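Pacifastin-related serine protease inhibitor (Locusta migratoria, PDB 2VU8) probably inhibits serine endopeptidases, as one small disulfide-rich pacifastin domain of a longer secreted protein. Local coordinates at residues K8-N13 / W23-K28; C2-T7 / C15-T20. All coordinates share one frame; numbering follows the deposited sequence.

Interaction 1 (K8-N13 / W23-K28)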
loop_
_atom_site.group_PDB
_atom_site.type_symbol
_atom_site.label_atom_id
_atom_site.label_comp_id
_atom_site.label_asym_id
_atom_site.label_seq_id
_atom_site.Cartn_x
_atom_site.Cartn_y
_atom_site.Cartn_z
ATOM N N LYS B 8 17.343 -9.401 4.411
ATOM C CA LYS B 8 17.913 -9.313 3.077
ATOM C C LYS B 8 17.186 -8.262 2.252
ATOM O O LYS B 8 16.208 -7.668 2.688
ATOM C CB LYS B 8 17.893 -10.677 2.359
ATOM C CG LYS B 8 16.545 -11.109 1.775
ATOM C CD LYS B 8 16.704 -12.327 0.881
ATOM C CE LYS B 8 15.386 -12.832 0.310
ATOM N NZ LYS B 8 14.179 -12.261 0.966
ATOM N N LYS B 9 17.704 -8.020 1.059
ATOM C CA LYS B 9 17.057 -7.143 0.098
ATOM C C LYS B 9 16.783 -7.968 -1.141
ATOM O O LYS B 9 17.649 -8.724 -1.565
ATOM C CB LYS B 9 17.993 -5.974 -0.249
ATOM C CG LYS B 9 17.300 -4.639 -0.539
ATOM C CD LYS B 9 16.947 -3.866 0.709
ATOM C CE LYS B 9 18.182 -3.305 1.412
ATOM N NZ LYS B 9 18.167 -1.818 1.491
ATOM N N GLN B 10 15.577 -7.860 -1.700
ATOM C CA GLN B 10 15.348 -8.275 -3.087
ATOM C C GLN B 10 15.139 -7.003 -3.906
ATOM O O GLN B 10 14.099 -6.348 -3.822
ATOM C CB GLN B 10 14.205 -9.302 -3.241
ATOM C CG GLN B 10 12.790 -8.870 -2.871
ATOM C CD GLN B 10 11.737 -9.980 -3.074
ATOM O OE1 GLN B 10 10.534 -9.708 -3.044
ATOM N NE2 GLN B 10 12.188 -11.214 -3.258
ATOM N N ASP B 11 16.176 -6.642 -4.648
ATOM C CA ASP B 11 16.245 -5.372 -5.358
ATOM C C ASP B 11 16.114 -4.208 -4.367
ATOM O O ASP B 11 16.959 -4.084 -3.492
ATOM C CB ASP B 11 15.231 -5.345 -6.505
ATOM C CG ASP B 11 15.406 -6.520 -7.452
ATOM O OD1 ASP B 11 14.410 -7.228 -7.741
ATOM O OD2 ASP B 11 16.512 -6.826 -7.936
ATOM N N CYS B 12 15.074 -3.380 -4.476
ATOM C CA CYS B 12 14.888 -2.230 -3.574
ATOM C C CYS B 12 14.016 -2.489 -2.331
ATOM O O CYS B 12 13.857 -1.594 -1.486
ATOM C CB CYS B 12 14.297 -1.048 -4.347
ATOM S SG CYS B 12 12.552 -1.208 -4.740
ATOM N N ASN B 13 13.437 -3.686 -2.232
ATOM C CA ASN B 13 12.590 -4.047 -1.097
ATOM C C ASN B 13 13.346 -4.780 -0.003
ATOM O O ASN B 13 14.087 -5.719 -0.279
ATOM C CB ASN B 13 11.432 -4.930 -1.549
ATOM C CG ASN B 13 10.438 -4.188 -2.398
ATOM O OD1 ASN B 13 10.230 -4.526 -3.558
ATOM N ND2 ASN B 13 9.806 -3.170 -1.816
ATOM N N TRP B 23 10.148 -15.313 4.311
ATOM C CA TRP B 23 10.483 -13.912 4.040
ATOM C C TRP B 23 9.243 -13.037 3.829
ATOM O O TRP B 23 8.465 -13.265 2.901
ATOM C CB TRP B 23 11.326 -13.807 2.767
ATOM C CG TRP B 23 12.710 -14.350 2.862
ATOM C CD1 TRP B 23 13.182 -15.492 2.269
ATOM C CD2 TRP B 23 13.825 -13.773 3.552
ATOM N NE1 TRP B 23 14.511 -15.664 2.557
ATOM C CE2 TRP B 23 14.934 -14.620 3.339
ATOM C CE3 TRP B 23 14.002 -12.624 4.333
ATOM C CZ2 TRP B 23 16.190 -14.356 3.874
ATOM C CZ3 TRP B 23 15.242 -12.367 4.867
ATOM C CH2 TRP B 23 16.327 -13.224 4.631
ATOM N N GLY B 24 9.072 -12.040 4.683
ATOM C CA GLY B 24 8.136 -10.960 4.441
ATOM C C GLY B 24 8.839 -9.784 3.784
ATOM O O GLY B 24 9.777 -9.218 4.347
ATOM N N CYS B 25 8.374 -9.394 2.606
ATOM C CA CYS B 25 9.020 -8.346 1.835
ATOM C C CYS B 25 8.047 -7.225 1.512
ATOM O O CYS B 25 6.864 -7.475 1.280
ATOM C CB CYS B 25 9.555 -8.923 0.532
ATOM S SG CYS B 25 10.760 -10.261 0.675
ATOM N N THR B 26 8.556 -5.994 1.490
ATOM C CA THR B 26 7.775 -4.837 1.071
ATOM C C THR B 26 7.468 -4.911 -0.428
ATOM O O THR B 26 8.033 -5.732 -1.139
ATOM C CB THR B 26 8.479 -3.510 1.434
ATOM O OG1 THR B 26 9.813 -3.485 0.895
ATOM C CG2 THR B 26 8.649 -3.400 2.932
ATOM N N ARG B 27 6.562 -4.045 -0.876
ATOM C CA ARG B 27 5.919 -4.174 -2.192
ATOM C C ARG B 27 6.107 -2.932 -3.062
ATOM O O ARG B 27 5.195 -2.522 -3.796
ATOM C CB ARG B 27 4.426 -4.510 -2.007
ATOM C CG ARG B 27 4.229 -5.846 -1.349
ATOM C CD ARG B 27 2.822 -6.311 -1.134
ATOM N NE ARG B 27 2.804 -7.771 -1.073
ATOM C CZ ARG B 27 1.767 -8.521 -0.716
ATOM N NH1 ARG B 27 0.599 -7.988 -0.379
ATOM N NH2 ARG B 27 1.905 -9.830 -0.723
ATOM N N LYS B 28 7.302 -2.343 -2.997
ATOM C CA LYS B 28 7.696 -1.300 -3.945
ATOM C C LYS B 28 7.985 -1.909 -5.322
ATOM O O LYS B 28 8.381 -3.078 -5.425
ATOM C CB LYS B 28 8.957 -0.565 -3.474
ATOM C CG LYS B 28 8.831 0.192 -2.154
ATOM C CD LYS B 28 10.154 0.794 -1.744
ATOM C CE LYS B 28 11.096 -0.229 -1.099
ATOM N NZ LYS B 28 11.950 0.335 0.004
#
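Lys8 lies over one face of the Trp23 indole along the whole length of its side chain. CB and CG rest on the six-membered ring, CG reaching Trp23 CH2 at 3.6 Å. CE lies 3.6 Å from the centroid of the five-membered ring, 12° off its normal, a CH-pi contact. The ammonium completes the run as a cation-pi pair: NZ is 3.2 Å from that centroid, 21° off the normal, displaced toward CD2. The lysine chain is extended until chi4, nearly eclipsed at -14°, which makes the exact place of NZ doubtful. Next along the strands, Gln10 OE1 meets Cys25 SG at 3.8 Å. At the end of the type II' turn Gln10-Asn13, the Asn13 amide packs among Thr26, Arg27 and Lys28; which way round it lies is uncertain, but the position of Asn13 CB, 3.3 Å from Thr26 OG1, does not depend on this. Lys28 bends around this amide and gives a weak hydrogen bond from NZ to Cys12 O (3.1 Å); its stronger partner is an aromatic side chain of another protein chain. An alanine in place of Trp23 would probably leave the Lys8 chain without its aromatic bed and its ammonium free to turn.

In the second shell, strand 13-17 separates the two outer strands, whose short axes approach no closer than 8.4 Å. Cys12-Cys30 and Cys25-Cys15 tie both segments to the rest of the chain. Arg27 and Lys28 flank the predicted reactive bond; the Arg27 guanidinium is hydrogen-bonded to the backbone of the chain of another protein and salt-bridged to an acidic side chain there, and Cys25 and Thr26 pair with a strand of that chain. This is consistent with the substrate-like inhibitory loop of a pacifastin domain, braced by a disulfide-linked antiparallel sheet.

Interaction 2 (C2-T7 / C15-T20); sequences CTPGQT and CTCTPT
Cys17 SG stands anti to its own backbone N (chi1 -165°), and Cys2 SG lies between its backbone N and carbonyl carbon (chi1 57°); these torsions bring the sulfurs together in a disulfide of 2.0 Å. The bridge itself is turned close to perpendicular, with chi3 at 94°. Thr3 O comes within 3.1 Å of Cys17 SG, so the bond is packed directly against the turn that follows Cys2.

That turn, type II from Thr3 to Gln6, is closed by Gln6 N to Thr3 O. The Gln6 side chain, extended beyond CG, reaches back to the start of the turn, where OE1 accepts a bent hydrogen bond from Thr3 N (3.0 Å). Gly5 has a positive phi, and a side chain there would press on the preceding carbonyl. Its N-H makes a nearly straight bond to Cys17 O (2.7 Å), and Cys17 N returns one to Gln6 O (2.9 Å), so both backbone polar groups of Cys17 are used. Pro4 adds an exposed packing contact, its CB 3.5 Å from Thr18 O.

Farther along, Thr7 and Thr16 form an antiparallel non-hydrogen-bonded pair, with Thr7 CA directed at Cys15 O in a CA-H...O contact. A type II turn next to the Cys2-Cys17 disulfide thus leads into the outer strand 7-10 of the antiparallel sheet, part of the cysteine-rich pacifastin fold.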
loop_
_atom_site.group_PDB
_atom_site.type_symbol
_atom_site.label_atom_id
_atom_site.label_comp_id
_atom_site.label_asym_id
_atom_site.label_seq_id
_atom_site.Cartn_x
_atom_site.Cartn_y
_atom_site.Cartn_z
ATOM N N CYS B 2 14.122 -19.672 5.915
ATOM C CA CYS B 2 15.162 -18.788 6.431
ATOM C C CYS B 2 15.188 -18.851 7.960
ATOM O O CYS B 2 14.251 -19.364 8.599
ATOM C CB CYS B 2 14.918 -17.354 5.956
ATOM S SG CYS B 2 13.295 -16.697 6.411
ATOM N N THR B 3 16.271 -18.353 8.547
ATOM C CA THR B 3 16.404 -18.321 9.997
ATOM C C THR B 3 15.720 -17.053 10.489
ATOM O O THR B 3 16.085 -15.963 10.053
ATOM C CB THR B 3 17.892 -18.331 10.413
ATOM O OG1 THR B 3 18.533 -19.516 9.922
ATOM C CG2 THR B 3 18.041 -18.420 11.910
ATOM N N PRO B 4 14.703 -17.182 11.346
ATOM C CA PRO B 4 13.950 -16.019 11.851
ATOM C C PRO B 4 14.828 -14.879 12.371
ATOM O O PRO B 4 15.781 -15.129 13.106
ATOM C CB PRO B 4 13.118 -16.614 12.989
ATOM C CG PRO B 4 12.925 -18.008 12.611
ATOM C CD PRO B 4 14.137 -18.447 11.848
ATOM N N GLY B 5 14.519 -13.656 11.962
ATOM C CA GLY B 5 15.251 -12.479 12.390
ATOM C C GLY B 5 16.282 -12.018 11.377
ATOM O O GLY B 5 16.728 -10.879 11.429
ATOM N N GLN B 6 16.671 -12.891 10.454
ATOM C CA GLN B 6 17.578 -12.476 9.378
ATOM C C GLN B 6 16.935 -11.428 8.470
ATOM O O GLN B 6 15.728 -11.331 8.391
ATOM C CB GLN B 6 18.028 -13.671 8.555
ATOM C CG GLN B 6 19.141 -14.437 9.202
ATOM C CD GLN B 6 19.426 -15.725 8.486
ATOM O OE1 GLN B 6 18.498 -16.405 8.055
ATOM N NE2 GLN B 6 20.699 -16.076 8.360
ATOM N N THR B 7 17.771 -10.656 7.786
ATOM C CA THR B 7 17.317 -9.652 6.825
ATOM C C THR B 7 18.028 -9.815 5.476
ATOM O O THR B 7 19.141 -10.346 5.410
ATOM C CB THR B 7 17.531 -8.211 7.390
ATOM O OG1 THR B 7 18.882 -8.028 7.832
ATOM C CG2 THR B 7 16.732 -8.003 8.637
ATOM N N CYS B 15 13.452 -7.361 3.014
ATOM C CA CYS B 15 12.770 -8.566 3.443
ATOM C C CYS B 15 13.207 -8.908 4.857
ATOM O O CYS B 15 14.381 -8.775 5.193
ATOM C CB CYS B 15 13.114 -9.731 2.534
ATOM S SG CYS B 15 12.638 -9.500 0.814
ATOM N N THR B 16 12.258 -9.374 5.658
ATOM C CA THR B 16 12.519 -9.828 7.012
ATOM C C THR B 16 12.123 -11.301 7.169
ATOM O O THR B 16 11.061 -11.702 6.729
ATOM C CB THR B 16 11.700 -8.973 7.991
ATOM O OG1 THR B 16 12.086 -7.589 7.869
ATOM C CG2 THR B 16 11.998 -9.366 9.415
ATOM N N CYS B 17 12.979 -12.090 7.811
ATOM C CA CYS B 17 12.642 -13.462 8.156
ATOM C C CYS B 17 11.787 -13.496 9.414
ATOM O O CYS B 17 12.250 -13.218 10.513
ATOM C CB CYS B 17 13.894 -14.318 8.343
ATOM S SG CYS B 17 13.487 -16.071 8.332
ATOM N N THR B 18 10.521 -13.848 9.226
ATOM C CA THR B 18 9.542 -13.865 10.298
ATOM C C THR B 18 9.706 -15.127 11.158
ATOM O O THR B 18 10.449 -16.052 10.784
ATOM C CB THR B 18 8.113 -13.783 9.705
ATOM O OG1 THR B 18 7.679 -15.082 9.262
ATOM C CG2 THR B 18 8.052 -12.903 8.457
ATOM N N PRO B 19 9.043 -15.169 12.311
ATOM C CA PRO B 19 9.104 -16.345 13.201
ATOM C C PRO B 19 8.739 -17.682 12.553
ATOM O O PRO B 19 9.240 -18.717 12.980
ATOM C CB PRO B 19 8.076 -16.011 14.274
ATOM C CG PRO B 19 8.052 -14.566 14.316
ATOM C CD PRO B 19 8.225 -14.094 12.908
ATOM N N THR B 20 7.882 -17.655 11.536
ATOM C CA THR B 20 7.453 -18.877 10.832
ATOM C C THR B 20 8.422 -19.302 9.695
ATOM O O THR B 20 8.101 -20.156 8.853
ATOM C CB THR B 20 6.023 -18.677 10.286
ATOM O OG1 THR B 20 5.943 -17.420 9.616
ATOM C CG2 THR B 20 5.009 -18.536 11.402
#

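Both interactions meet on the one antiparallel sheet, and their segments alternate along the chain, with centres about 12 Å apart. Interaction 1 joins the outer strands 7-10 and 23-26 across the middle strand, near the centre of the chain; it works mainly through side chains, and more than half of its touching residues are buried. Interaction 2 lies farther out, mostly among exposed residues around buried Cys17, and relies on backbone bonds and a covalent bridge. The two are joined directly: Cys15 SG is bonded to Cys25 SG, Lys8 O probably accepts a hydrogen bond from Cys15 N, and the Trp23 ring packs on Cys15 CB.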